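Local coordinates for particle-associated glycoside hydrolase (PDB 6C72) that degrades the capsular polysaccharide of Acinetobacter baumannii as a phage tailspike depolymerase during virus entry, at the interface of chains A and B. Sequence-based numbering; all coordinates share one arbitrary frame. Chains: chain A/B, Particle-associated glycoside hydrolase.

The three contacts lie along the length of the tailspike and share no residues. Contacts 1 and 3 join the elongated bodies of chains A and B, with C-alpha centres about 30 Å apart. Contact 2 lies in the C-terminal domain, about 62 Å from contact 1 and about 90 Å from contact 3. In each, chains A and B contribute different residues, as expected for neighbours in a three-fold trimer. The deposited assembly holds three copies, in line with the trimers that phage tailspikes form. Cross-chain contacts so widely spaced would tie the subunits together from the body to the C-terminal domain.

Contact 1: the interface of chains A and B. Residues chain A 314, 343, 345, 347, 371; chain B 352, 376, 400.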
ATOM      1  N   ASN A 314       9.645  -9.149  -3.181  1.00 22.88           N
ATOM      2  CA  ASN A 314       8.730  -8.603  -2.174  1.00 22.71           C
ATOM      3  C   ASN A 314       9.510  -7.870  -1.077  1.00 22.33           C
ATOM      4  O   ASN A 314       9.591  -8.300   0.068  1.00 22.26           O
ATOM      5  CB  ASN A 314       7.839  -9.712  -1.576  1.00 22.91           C
ATOM      6  CG  ASN A 314       7.076 -10.522  -2.651  1.00 23.39           C
ATOM      7  OD1 ASN A 314       6.962 -10.097  -3.803  1.00 23.61           O
ATOM      8  ND2 ASN A 314       6.509 -11.663  -2.255  1.00 23.62           N
ATOM      9  N   THR A 343       7.329 -14.691  -9.864  1.00 27.31           N
ATOM     10  CA  THR A 343       6.490 -13.984 -10.824  1.00 27.77           C
ATOM     11  C   THR A 343       7.275 -13.244 -11.893  1.00 28.09           C
ATOM     12  O   THR A 343       6.670 -12.764 -12.856  1.00 28.68           O
ATOM     13  CB  THR A 343       5.563 -12.987 -10.121  1.00 27.21           C
ATOM     14  OG1 THR A 343       6.333 -11.861  -9.675  1.00 26.50           O
ATOM     15  CG2 THR A 343       4.829 -13.644  -8.955  1.00 26.91           C
ATOM     16  N   SER A 345       8.903 -10.485 -11.337  1.00 27.15           N
ATOM     17  CA  SER A 345       9.139  -9.162 -10.803  1.00 26.98           C
ATOM     18  C   SER A 345       9.808  -9.280  -9.438  1.00 26.98           C
ATOM     19  O   SER A 345       9.461 -10.172  -8.655  1.00 27.08           O
ATOM     20  CB  SER A 345       7.831  -8.371 -10.670  1.00 26.82           C
ATOM     21  OG  SER A 345       8.022  -7.157  -9.973  1.00 26.77           O
ATOM     22  N   ASN A 347       9.378  -7.076  -7.273  1.00 25.94           N
ATOM     23  CA  ASN A 347       8.367  -6.448  -6.425  1.00 25.84           C
ATOM     24  C   ASN A 347       9.033  -5.666  -5.295  1.00 25.87           C
ATOM     25  O   ASN A 347       8.772  -5.876  -4.106  1.00 25.55           O
ATOM     26  CB  ASN A 347       7.392  -7.494  -5.898  1.00 25.56           C
ATOM     27  CG  ASN A 347       6.188  -6.883  -5.228  1.00 24.90           C
ATOM     28  OD1 ASN A 347       5.830  -5.719  -5.480  1.00 24.86           O
ATOM     29  ND2 ASN A 347       5.553  -7.660  -4.354  1.00 24.16           N
ATOM     30  N   ASP A 371       7.831  -4.021 -13.189  1.00 30.46           N
ATOM     31  CA  ASP A 371       7.082  -3.329 -12.136  1.00 30.88           C
ATOM     32  C   ASP A 371       8.004  -2.672 -11.098  1.00 30.66           C
ATOM     33  O   ASP A 371       7.875  -2.873  -9.893  1.00 30.63           O
ATOM     34  CB  ASP A 371       6.089  -4.269 -11.447  1.00 31.33           C
ATOM     35  CG  ASP A 371       4.950  -3.508 -10.764  1.00 31.62           C
ATOM     36  OD1 ASP A 371       4.656  -2.349 -11.178  1.00 31.63           O
ATOM     37  OD2 ASP A 371       4.397  -4.030  -9.767  1.00 31.79           O
TER
ATOM     38  N   ASN B 352       1.097 -11.241  -2.566  1.00 26.39           N
ATOM     39  CA  ASN B 352       2.233 -12.133  -2.317  1.00 26.49           C
ATOM     40  C   ASN B 352       1.778 -13.492  -1.773  1.00 26.47           C
ATOM     41  O   ASN B 352       2.486 -14.132  -0.996  1.00 26.69           O
ATOM     42  CB  ASN B 352       3.250 -11.488  -1.355  1.00 26.70           C
ATOM     43  CG  ASN B 352       3.670 -10.076  -1.787  1.00 26.87           C
ATOM     44  OD1 ASN B 352       3.398  -9.643  -2.911  1.00 26.90           O
ATOM     45  ND2 ASN B 352       4.348  -9.362  -0.894  1.00 27.07           N
ATOM     46  N   ASN B 376       1.043 -10.388  -7.347  1.00 26.27           N
ATOM     47  CA  ASN B 376       2.247 -11.144  -6.994  1.00 26.55           C
ATOM     48  C   ASN B 376       1.911 -12.451  -6.275  1.00 26.54           C
ATOM     49  O   ASN B 376       2.639 -12.893  -5.391  1.00 26.81           O
ATOM     50  CB  ASN B 376       3.217 -10.297  -6.158  1.00 26.85           C
ATOM     51  CG  ASN B 376       4.134  -9.455  -7.015  1.00 27.10           C
ATOM     52  OD1 ASN B 376       5.122  -9.955  -7.565  1.00 27.39           O
ATOM     53  ND2 ASN B 376       3.811  -8.176  -7.144  1.00 27.09           N
ATOM     54  N   ASN B 400       0.964  -9.277 -11.990  1.00 30.01           N
ATOM     55  CA  ASN B 400       2.236  -9.830 -11.527  1.00 29.95           C
ATOM     56  C   ASN B 400       2.076 -11.185 -10.846  1.00 29.43           C
ATOM     57  O   ASN B 400       2.820 -11.505  -9.917  1.00 29.47           O
ATOM     58  CB  ASN B 400       2.935  -8.857 -10.579  1.00 30.30           C
ATOM     59  CG  ASN B 400       3.206  -7.534 -11.226  1.00 30.96           C
ATOM     60  OD1 ASN B 400       3.852  -7.478 -12.274  1.00 31.35           O
ATOM     61  ND2 ASN B 400       2.679  -6.454 -10.638  1.00 31.18           N
TER
HETATM   62  O   HOH W   1       5.034 -13.499  -4.279  1.00 18.85           O
HETATM   63  O   HOH W   2       6.448 -11.713  -6.036  1.00 22.95           O
HETATM   64  O   HOH W   3       5.430  -6.354  -8.679  1.00 30.40           O
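A:Asn314 and B:Asn352 each carry CG opposite the carbonyl carbon, with chi1 of -54° and -51°. These torsions lay the two amides face to face across the interface, with their planes 9° apart. CG of A:Asn314 lies 3.5 Å from CG of B:Asn352. The site belongs to the parallel beta-helix body typical of tailspikes. Its asparagines all have positive phi; A:Asn314 lies in strand 312-318 and the others in loops.

A second amide pair lies alongside. A:Asn347 and B:Asn376 are also stacked nearly parallel, and their CG atoms are 3.7 Å apart. A:Asn347 ND2 gives a hydrogen bond to A:Asn314 OD1 at 2.9 Å. This bond links the two stacks within chain A and helps fix the rotation of the A:Asn347 amide.

B:Asn376 has the most buried surface here. B:Asn376 OD1 accepts from the hydroxyl OG1 of A:Thr343 at 3.1 Å. Water 2 joins the same OD1 to A:Asn314 OD1. Water 1 links the backbone O of B:Asn376 to A:Asn314 ND2. On the other branch, B:Asn376 ND2 meets water 3 at 2.9 Å. Water 3 also touches A:Ser345 OG at 3.0 Å and A:Asp371 OD2 at 2.8 Å.

Contact 2: the interface of chains A and B. Residues chain A 537, 539-540; chain B 522-524, 527.
B:Asn523 meets A:Ser539 and A:Thr540, and these three residues have the most surface buried here. The contact is between loops of the C-terminal domains. Chain A supplies the loop between strands 528-536 and 541-547. Chain B supplies the loop between strands 509-517 and 528-536, which also holds the zinc ligands B:Asp519 and B:Thr521.

The hydroxyl OG of A:Ser539 gives a hydrogen bond to the side-chain OD1 of B:Asn523 at 2.7 Å. It approaches from above the amide plane, 43° out of it. With chi1 at 69°, OG lies between the backbone N and the carbonyl carbon of A:Ser539. From there it also takes a weak bond from the backbone N of B:Asn523. The methyl CG2 of B:Thr522 packs against CB of A:Ser539 at 3.8 Å. A:Thr540 stands roughly perpendicular to B:Asn523 and brings its OG1 to 3.3 Å from OD1 of B:Asn523.

A:Asp537 shapes the chain A loop. A:Asp537 OD1 accepts from the backbone N of A:Ser539 at 2.9 Å. The backbone N of A:Thr540 gives a second bond to A:Asp537 OD1 at 2.7 Å. These bonds hold the carboxylate and leave its other oxygen facing chain B. There B:Lys527 NZ makes a salt bridge to A:Asp537 OD2 at 2.7 Å, coming from above the carboxylate plane. B:Lys527 NZ also bonds the backbone O of B:Asn523 at 2.6 Å.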
ATOM      1  N   ASP A 537     -30.284   1.503 -53.079  1.00 31.35           N
ATOM      2  CA  ASP A 537     -31.333   1.483 -52.072  1.00 32.34           C
ATOM      3  C   ASP A 537     -31.459   0.056 -51.544  1.00 33.52           C
ATOM      4  O   ASP A 537     -30.459  -0.671 -51.497  1.00 32.67           O
ATOM      5  CB  ASP A 537     -32.649   2.003 -52.647  1.00 32.96           C
ATOM      6  CG  ASP A 537     -33.100   1.228 -53.873  1.00 33.38           C
ATOM      7  OD1 ASP A 537     -32.622   0.089 -54.092  1.00 33.80           O
ATOM      8  OD2 ASP A 537     -33.945   1.762 -54.619  1.00 33.04           O
ATOM      9  N   SER A 539     -32.500  -2.566 -52.911  1.00 45.88           N
ATOM     10  CA  SER A 539     -32.353  -3.654 -53.868  1.00 45.13           C
ATOM     11  C   SER A 539     -31.625  -3.259 -55.146  1.00 43.94           C
ATOM     12  O   SER A 539     -31.009  -4.114 -55.785  1.00 43.08           O
ATOM     13  CB  SER A 539     -33.728  -4.202 -54.241  1.00 45.30           C
ATOM     14  OG  SER A 539     -34.443  -3.247 -55.005  1.00 44.98           O
ATOM     15  N   THR A 540     -31.681  -1.987 -55.530  1.00 33.78           N
ATOM     16  CA  THR A 540     -31.210  -1.529 -56.832  1.00 32.33           C
ATOM     17  C   THR A 540     -29.921  -0.727 -56.711  1.00 31.45           C
ATOM     18  O   THR A 540     -29.737   0.034 -55.758  1.00 31.66           O
ATOM     19  CB  THR A 540     -32.275  -0.664 -57.504  1.00 31.88           C
ATOM     20  OG1 THR A 540     -33.496  -1.400 -57.531  1.00 33.01           O
ATOM     21  CG2 THR A 540     -31.875  -0.342 -58.929  1.00 32.01           C
TER
ATOM     22  N   THR B 522     -37.323  -0.240 -51.375  1.00 45.45           N
ATOM     23  CA  THR B 522     -36.979  -1.189 -52.429  1.00 45.06           C
ATOM     24  C   THR B 522     -37.256  -0.582 -53.808  1.00 45.45           C
ATOM     25  O   THR B 522     -38.323   0.002 -54.033  1.00 45.97           O
ATOM     26  CB  THR B 522     -37.772  -2.478 -52.228  1.00 45.19           C
ATOM     27  OG1 THR B 522     -37.534  -2.962 -50.902  1.00 44.81           O
ATOM     28  CG2 THR B 522     -37.342  -3.546 -53.221  1.00 44.77           C
ATOM     29  N   ASN B 523     -36.270  -0.680 -54.711  1.00 56.93           N
ATOM     30  CA  ASN B 523     -36.369  -0.282 -56.120  1.00 57.18           C
ATOM     31  C   ASN B 523     -36.450   1.226 -56.337  1.00 57.36           C
ATOM     32  O   ASN B 523     -35.784   1.757 -57.232  1.00 57.25           O
ATOM     33  CB  ASN B 523     -37.574  -0.938 -56.814  1.00 57.59           C
ATOM     34  CG  ASN B 523     -37.446  -2.452 -56.931  1.00 57.31           C
ATOM     35  OD1 ASN B 523     -36.341  -3.001 -56.923  1.00 56.63           O
ATOM     36  ND2 ASN B 523     -38.585  -3.132 -57.077  1.00 57.71           N
ATOM     37  N   ALA B 524     -37.282   1.922 -55.556  1.00 35.33           N
ATOM     38  CA  ALA B 524     -37.583   3.330 -55.783  1.00 34.46           C
ATOM     39  C   ALA B 524     -36.881   4.261 -54.798  1.00 33.14           C
ATOM     40  O   ALA B 524     -37.340   5.391 -54.591  1.00 32.67           O
ATOM     41  CB  ALA B 524     -39.091   3.557 -55.730  1.00 35.12           C
ATOM     42  N   LYS B 527     -30.891   7.508 -55.379  1.00 39.84           N
ATOM     43  CA  LYS B 527     -29.649   7.166 -56.062  1.00 40.03           C
ATOM     44  C   LYS B 527     -28.963   8.474 -56.417  1.00 39.48           C
ATOM     45  O   LYS B 527     -29.451   9.224 -57.271  1.00 40.90           O
ATOM     46  CB  LYS B 527     -29.894   6.327 -57.317  1.00 42.78           C
ATOM     47  CG  LYS B 527     -30.221   4.867 -57.054  1.00 43.28           C
ATOM     48  CD  LYS B 527     -31.709   4.675 -57.112  1.00 44.59           C
ATOM     49  CE  LYS B 527     -32.122   3.242 -56.855  1.00 45.17           C
ATOM     50  NZ  LYS B 527     -33.618   3.224 -56.817  1.00 45.45           N
TER

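Contact 3: the interface of chains A and B. Residues chain A 140, 142-143, 195-196; chain B 154, 156, 171.
Two loops of chain A meet two loops of chain B. In chain A, one runs between strands 139-140 and 145-148, and the other between strands 191-192 and 200-202. In chain B, one joins strand 145-148 to helix 160-165, and the other joins that helix to strand 179-182. The contact is near the end of the tailspike body closer to the N terminus.

B:Phe154 is the main apolar group. Its chi1 of -180° sets the ring opposite its own backbone N and directs it at chain A. A:Ser143 lies over one face, its OG nearer the ring's edge than its centre and 3.5 Å from B:Phe154 CE1. The aliphatic CD of A:Lys142 meets the edge of the B:Phe154 ring at CE2, 4.0 Å away. The methyl CG2 of A:Val196 reaches CZ at the far end of the ring.

Two kinks in the A:Lys142 chain, chi2 -54° and chi4 77°, turn its NZ to B:Ser156. A:Lys142 NZ gives a hydrogen bond to the hydroxyl OG of B:Ser156 at 2.9 Å. Water 4 bridges the same NZ and the backbone N of B:Ser156.

At the other side, B:Gln171 places its NE2 3.5 Å from CB of A:Asn195. The amide ND2 of A:Asn195 gives a hydrogen bond to the backbone O of B:Gln171 at 3.0 Å, in the carbonyl plane and on a lone pair.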
ATOM      1  N   MET A 140      24.642 -17.653  18.086  1.00 36.11           N
ATOM      2  CA  MET A 140      23.740 -18.310  17.165  1.00 37.29           C
ATOM      3  C   MET A 140      22.329 -18.065  17.687  1.00 37.05           C
ATOM      4  O   MET A 140      22.031 -18.397  18.841  1.00 36.32           O
ATOM      5  CB  MET A 140      24.079 -19.797  17.086  1.00 38.00           C
ATOM      6  CG  MET A 140      23.370 -20.585  16.032  1.00 38.94           C
ATOM      7  SD  MET A 140      24.008 -22.288  15.913  1.00 39.82           S
ATOM      8  CE  MET A 140      25.771 -21.970  15.837  1.00 40.10           C
ATOM      9  N   LYS A 142      18.387 -18.487  18.319  1.00 30.61           N
ATOM     10  CA  LYS A 142      17.510 -19.624  18.527  1.00 31.15           C
ATOM     11  C   LYS A 142      16.069 -19.130  18.502  1.00 31.19           C
ATOM     12  O   LYS A 142      15.792 -17.965  18.784  1.00 30.69           O
ATOM     13  CB  LYS A 142      17.839 -20.331  19.851  1.00 30.97           C
ATOM     14  CG  LYS A 142      19.278 -20.848  19.936  1.00 31.28           C
ATOM     15  CD  LYS A 142      19.616 -21.737  18.740  1.00 32.33           C
ATOM     16  CE  LYS A 142      21.120 -21.950  18.563  1.00 32.89           C
ATOM     17  NZ  LYS A 142      21.677 -22.932  19.547  1.00 33.43           N
ATOM     18  N   SER A 143      15.141 -20.032  18.203  1.00 31.98           N
ATOM     19  CA  SER A 143      13.779 -19.610  17.886  1.00 32.48           C
ATOM     20  C   SER A 143      13.120 -18.875  19.055  1.00 31.96           C
ATOM     21  O   SER A 143      13.265 -19.254  20.223  1.00 31.54           O
ATOM     22  CB  SER A 143      12.930 -20.808  17.460  1.00 33.57           C
ATOM     23  OG  SER A 143      13.394 -21.326  16.224  1.00 34.41           O
ATOM     24  N   ASN A 195      15.645 -22.585   9.757  1.00 32.13           N
ATOM     25  CA  ASN A 195      14.634 -23.132  10.655  1.00 33.10           C
ATOM     26  C   ASN A 195      14.603 -22.464  12.029  1.00 33.48           C
ATOM     27  O   ASN A 195      13.878 -22.934  12.915  1.00 34.36           O
ATOM     28  CB  ASN A 195      14.764 -24.650  10.817  1.00 33.28           C
ATOM     29  CG  ASN A 195      14.243 -25.392   9.609  1.00 33.33           C
ATOM     30  OD1 ASN A 195      13.232 -24.993   9.023  1.00 33.70           O
ATOM     31  ND2 ASN A 195      14.908 -26.484   9.236  1.00 33.42           N
ATOM     32  N   VAL A 196      15.369 -21.399  12.246  1.00 30.33           N
ATOM     33  CA  VAL A 196      15.219 -20.579  13.444  1.00 30.23           C
ATOM     34  C   VAL A 196      14.216 -19.470  13.136  1.00 29.70           C
ATOM     35  O   VAL A 196      14.413 -18.678  12.206  1.00 28.91           O
ATOM     36  CB  VAL A 196      16.569 -20.014  13.914  1.00 29.83           C
ATOM     37  CG1 VAL A 196      16.353 -18.929  14.954  1.00 29.65           C
ATOM     38  CG2 VAL A 196      17.444 -21.150  14.491  1.00 30.66           C
TER
ATOM     39  N   PHE B 154      13.332 -25.585  22.448  1.00 34.93           N
ATOM     40  CA  PHE B 154      13.978 -25.567  21.143  1.00 34.99           C
ATOM     41  C   PHE B 154      15.470 -25.807  21.310  1.00 35.43           C
ATOM     42  O   PHE B 154      16.167 -25.013  21.950  1.00 35.37           O
ATOM     43  CB  PHE B 154      13.752 -24.234  20.427  1.00 34.48           C
ATOM     44  CG  PHE B 154      14.395 -24.169  19.073  1.00 34.61           C
ATOM     45  CD1 PHE B 154      13.740 -24.678  17.953  1.00 34.59           C
ATOM     46  CD2 PHE B 154      15.661 -23.629  18.918  1.00 34.78           C
ATOM     47  CE1 PHE B 154      14.331 -24.629  16.702  1.00 34.68           C
ATOM     48  CE2 PHE B 154      16.260 -23.588  17.673  1.00 34.97           C
ATOM     49  CZ  PHE B 154      15.593 -24.082  16.562  1.00 34.90           C
ATOM     50  N   SER B 156      18.706 -26.480  18.807  1.00 32.37           N
ATOM     51  CA  SER B 156      19.150 -26.517  17.427  1.00 32.15           C
ATOM     52  C   SER B 156      20.053 -27.728  17.168  1.00 33.22           C
ATOM     53  O   SER B 156      20.589 -28.363  18.085  1.00 34.15           O
ATOM     54  CB  SER B 156      19.894 -25.236  17.061  1.00 31.70           C
ATOM     55  OG  SER B 156      21.126 -25.164  17.738  1.00 32.49           O
ATOM     56  N   GLN B 171      20.664 -27.089  10.099  1.00 32.81           N
ATOM     57  CA  GLN B 171      19.867 -26.854  11.298  1.00 32.38           C
ATOM     58  C   GLN B 171      18.453 -27.334  11.006  1.00 31.99           C
ATOM     59  O   GLN B 171      17.645 -26.615  10.416  1.00 31.34           O
ATOM     60  CB  GLN B 171      19.893 -25.388  11.703  1.00 32.02           C
ATOM     61  CG  GLN B 171      19.639 -25.160  13.180  1.00 31.93           C
ATOM     62  CD  GLN B 171      18.325 -25.740  13.652  1.00 31.54           C
ATOM     63  OE1 GLN B 171      18.301 -26.785  14.299  1.00 31.98           O
ATOM     64  NE2 GLN B 171      17.222 -25.081  13.317  1.00 31.01           N
TER
HETATM   65  O   HOH W   4      20.179 -24.954  20.927  1.00 35.04           O